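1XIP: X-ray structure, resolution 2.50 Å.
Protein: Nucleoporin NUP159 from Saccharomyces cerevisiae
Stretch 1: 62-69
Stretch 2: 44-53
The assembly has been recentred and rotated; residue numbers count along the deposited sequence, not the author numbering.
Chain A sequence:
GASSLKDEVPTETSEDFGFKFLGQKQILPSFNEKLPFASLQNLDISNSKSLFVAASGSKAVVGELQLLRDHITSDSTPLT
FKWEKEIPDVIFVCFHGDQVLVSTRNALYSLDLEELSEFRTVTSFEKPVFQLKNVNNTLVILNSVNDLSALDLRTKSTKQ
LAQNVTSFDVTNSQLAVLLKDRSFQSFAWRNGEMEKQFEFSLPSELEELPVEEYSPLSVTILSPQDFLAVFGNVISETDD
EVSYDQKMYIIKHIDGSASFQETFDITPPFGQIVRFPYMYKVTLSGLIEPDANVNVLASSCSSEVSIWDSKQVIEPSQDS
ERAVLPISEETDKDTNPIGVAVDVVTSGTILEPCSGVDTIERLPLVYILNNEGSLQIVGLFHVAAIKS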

# COMPACT_ATOMS: atom_id res chain seq x y z
N VAL A 62 -14.23 6.77 -11.75
CA VAL A 62 -13.72 5.78 -12.70
C VAL A 62 -13.47 6.50 -14.05
O VAL A 62 -14.29 7.29 -14.47
CB VAL A 62 -14.75 4.65 -12.87
CG1 VAL A 62 -14.32 3.66 -13.92
CG2 VAL A 62 -14.91 3.94 -11.57
N GLY A 63 -12.34 6.22 -14.71
CA GLY A 63 -11.98 6.88 -15.98
C GLY A 63 -11.12 6.04 -16.95
O GLY A 63 -10.62 4.99 -16.58
N GLU A 64 -10.97 6.51 -18.18
CA GLU A 64 -10.15 5.82 -19.17
C GLU A 64 -8.64 5.97 -18.88
O GLU A 64 -8.16 7.08 -18.62
CB GLU A 64 -10.45 6.37 -20.56
CG GLU A 64 -11.36 5.49 -21.42
CD GLU A 64 -10.74 4.13 -21.79
OE1 GLU A 64 -9.46 4.00 -21.84
OE2 GLU A 64 -11.53 3.18 -22.04
N LEU A 65 -7.90 4.87 -18.91
CA LEU A 65 -6.48 4.87 -18.60
C LEU A 65 -5.63 5.62 -19.62
O LEU A 65 -4.75 6.41 -19.24
CB LEU A 65 -5.97 3.44 -18.46
CG LEU A 65 -4.93 2.99 -17.42
CD1 LEU A 65 -4.14 1.82 -18.00
CD2 LEU A 65 -4.01 4.09 -16.94
N GLN A 66 -5.85 5.38 -20.91
CA GLN A 66 -5.09 6.09 -21.96
C GLN A 66 -5.25 7.60 -21.79
O GLN A 66 -4.33 8.35 -22.05
CB GLN A 66 -5.53 5.67 -23.36
CG GLN A 66 -4.65 6.18 -24.50
CD GLN A 66 -3.20 5.70 -24.40
OE1 GLN A 66 -2.28 6.51 -24.30
NE2 GLN A 66 -3.01 4.38 -24.44
N LEU A 67 -6.44 8.02 -21.35
CA LEU A 67 -6.74 9.42 -21.12
C LEU A 67 -5.90 9.98 -19.99
O LEU A 67 -5.27 11.02 -20.13
CB LEU A 67 -8.22 9.61 -20.81
CG LEU A 67 -9.04 10.61 -21.63
CD1 LEU A 67 -8.23 11.85 -21.95
CD2 LEU A 67 -9.56 9.96 -22.92
N LEU A 68 -5.86 9.27 -18.88
CA LEU A 68 -5.10 9.72 -17.73
C LEU A 68 -3.61 9.80 -18.06
O LEU A 68 -2.94 10.78 -17.74
CB LEU A 68 -5.34 8.80 -16.55
CG LEU A 68 -4.58 9.07 -15.26
CD1 LEU A 68 -4.97 10.41 -14.69
CD2 LEU A 68 -4.83 7.91 -14.26
N ARG A 69 -3.10 8.78 -18.74
CA ARG A 69 -1.71 8.80 -19.17
C ARG A 69 -1.44 10.07 -19.98
O ARG A 69 -0.53 10.82 -19.65
CB ARG A 69 -1.37 7.55 -19.98
CG ARG A 69 0.11 7.28 -20.07
CD ARG A 69 0.64 7.32 -21.49
NE ARG A 69 2.08 7.57 -21.61
CZ ARG A 69 3.00 6.62 -21.85
NH1 ARG A 69 2.64 5.34 -21.97
NH2 ARG A 69 4.29 6.96 -21.95
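Stretch 2, residues 44-53: DISNSKSLFV

Stretch 2 is a β-hairpin: strands 44-46 and 51-53 pair with each other, and the turn between them has helical phi/psi at 47-49 and left-handed angles at S50 (58/54°). Strand 51-53 runs antiparallel to strand 62-64 of stretch 1, with a crossing angle of 152° and a closest axis approach of 4.7 Å. The register places V53 opposite V62, F52 opposite G63 and L51 opposite E64, at CA-CA distances of 4.4, 5.5 and 4.7 Å. Two hydrogen bonds close the F52-G63 pair, F52 N to G63 O (3.0 Å) and G63 N to F52 O (2.9 Å). Beyond the last bridge, E64 with L51, one more backbone bond joins the start of helix 65-69 to the hairpin turn: L65 N donates to S50 O at 3.1 Å and 170°, nearly linear.

F52, in the p rotamer, has more of its surface covered by the opposing stretch (117 Å²) than any other residue here. Its ring lies between G63 N over one face and L68 CD2 over the other; the latter is 3.7 Å from the ring centroid and 10° off the normal, a CH-pi contact. A CB on G63 would fall 2.7 Å from F52 CZ, so the bare glycine leaves room for the ring. V62 CG2 meets V53 CG1 at 3.4 Å, while L65 CD1 reaches I45 CG2 at 3.9 Å. One water bridges K49 O (2.9 Å) and E64 OE2 (2.5 Å), donating to both.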

# COMPACT_ATOMS: atom_id res chain seq x y z
N ASP A 44 -6.50 2.39 -8.21
CA ASP A 44 -6.31 1.08 -8.82
C ASP A 44 -6.35 1.21 -10.34
O ASP A 44 -6.92 2.15 -10.87
CB ASP A 44 -7.36 0.09 -8.36
CG ASP A 44 -6.96 -1.37 -8.63
OD1 ASP A 44 -5.76 -1.63 -8.89
OD2 ASP A 44 -7.78 -2.33 -8.58
N ILE A 45 -5.71 0.27 -11.02
CA ILE A 45 -5.64 0.28 -12.46
C ILE A 45 -5.96 -1.11 -12.95
O ILE A 45 -5.54 -2.09 -12.38
CB ILE A 45 -4.23 0.68 -12.93
CG1 ILE A 45 -3.99 2.18 -12.68
CG2 ILE A 45 -4.01 0.28 -14.39
CD1 ILE A 45 -2.59 2.66 -13.03
N SER A 46 -6.76 -1.18 -14.00
CA SER A 46 -7.01 -2.44 -14.65
C SER A 46 -6.45 -2.34 -16.05
O SER A 46 -6.94 -1.58 -16.89
CB SER A 46 -8.50 -2.70 -14.71
OG SER A 46 -8.81 -3.45 -15.84
N ASN A 47 -5.39 -3.09 -16.28
CA ASN A 47 -4.73 -3.12 -17.57
C ASN A 47 -5.54 -3.83 -18.67
O ASN A 47 -5.35 -3.55 -19.86
CB ASN A 47 -3.35 -3.75 -17.44
CG ASN A 47 -2.37 -2.84 -16.73
OD1 ASN A 47 -1.93 -1.84 -17.28
ND2 ASN A 47 -2.02 -3.19 -15.51
N SER A 48 -6.43 -4.74 -18.26
CA SER A 48 -7.25 -5.50 -19.22
C SER A 48 -8.38 -4.66 -19.73
O SER A 48 -8.74 -4.72 -20.90
CB SER A 48 -7.82 -6.77 -18.57
OG SER A 48 -8.80 -6.44 -17.59
N LYS A 49 -8.99 -3.89 -18.83
CA LYS A 49 -10.09 -3.02 -19.21
C LYS A 49 -9.60 -1.66 -19.70
O LYS A 49 -10.36 -0.90 -20.31
CB LYS A 49 -11.03 -2.83 -18.03
CG LYS A 49 -12.02 -3.92 -17.89
CD LYS A 49 -12.76 -3.79 -16.58
CE LYS A 49 -13.48 -5.07 -16.26
NZ LYS A 49 -12.58 -5.89 -15.41
N SER A 50 -8.33 -1.36 -19.43
CA SER A 50 -7.76 -0.02 -19.65
C SER A 50 -8.53 1.07 -18.88
O SER A 50 -8.99 2.05 -19.47
CB SER A 50 -7.69 0.30 -21.15
OG SER A 50 -6.53 1.07 -21.44
N LEU A 51 -8.69 0.89 -17.57
CA LEU A 51 -9.42 1.84 -16.74
C LEU A 51 -8.67 2.12 -15.45
O LEU A 51 -7.76 1.39 -15.10
CB LEU A 51 -10.83 1.30 -16.41
CG LEU A 51 -11.85 0.99 -17.50
CD1 LEU A 51 -13.08 0.47 -16.87
CD2 LEU A 51 -12.20 2.20 -18.37
N PHE A 52 -9.05 3.20 -14.75
CA PHE A 52 -8.60 3.48 -13.38
C PHE A 52 -9.77 3.95 -12.52
O PHE A 52 -10.72 4.57 -13.03
CB PHE A 52 -7.51 4.55 -13.35
CG PHE A 52 -8.00 5.94 -13.70
CD1 PHE A 52 -8.33 6.86 -12.69
CD2 PHE A 52 -8.15 6.32 -15.02
CE1 PHE A 52 -8.82 8.13 -13.00
CE2 PHE A 52 -8.61 7.58 -15.34
CZ PHE A 52 -8.95 8.49 -14.32
N VAL A 53 -9.71 3.60 -11.24
CA VAL A 53 -10.47 4.27 -10.20
C VAL A 53 -9.51 5.01 -9.30
O VAL A 53 -8.39 4.53 -9.02
CB VAL A 53 -11.16 3.30 -9.20
CG1 VAL A 53 -12.61 3.54 -9.16
CG2 VAL A 53 -10.80 1.88 -9.45
O HOH W 1 -11.10 0.76 -22.54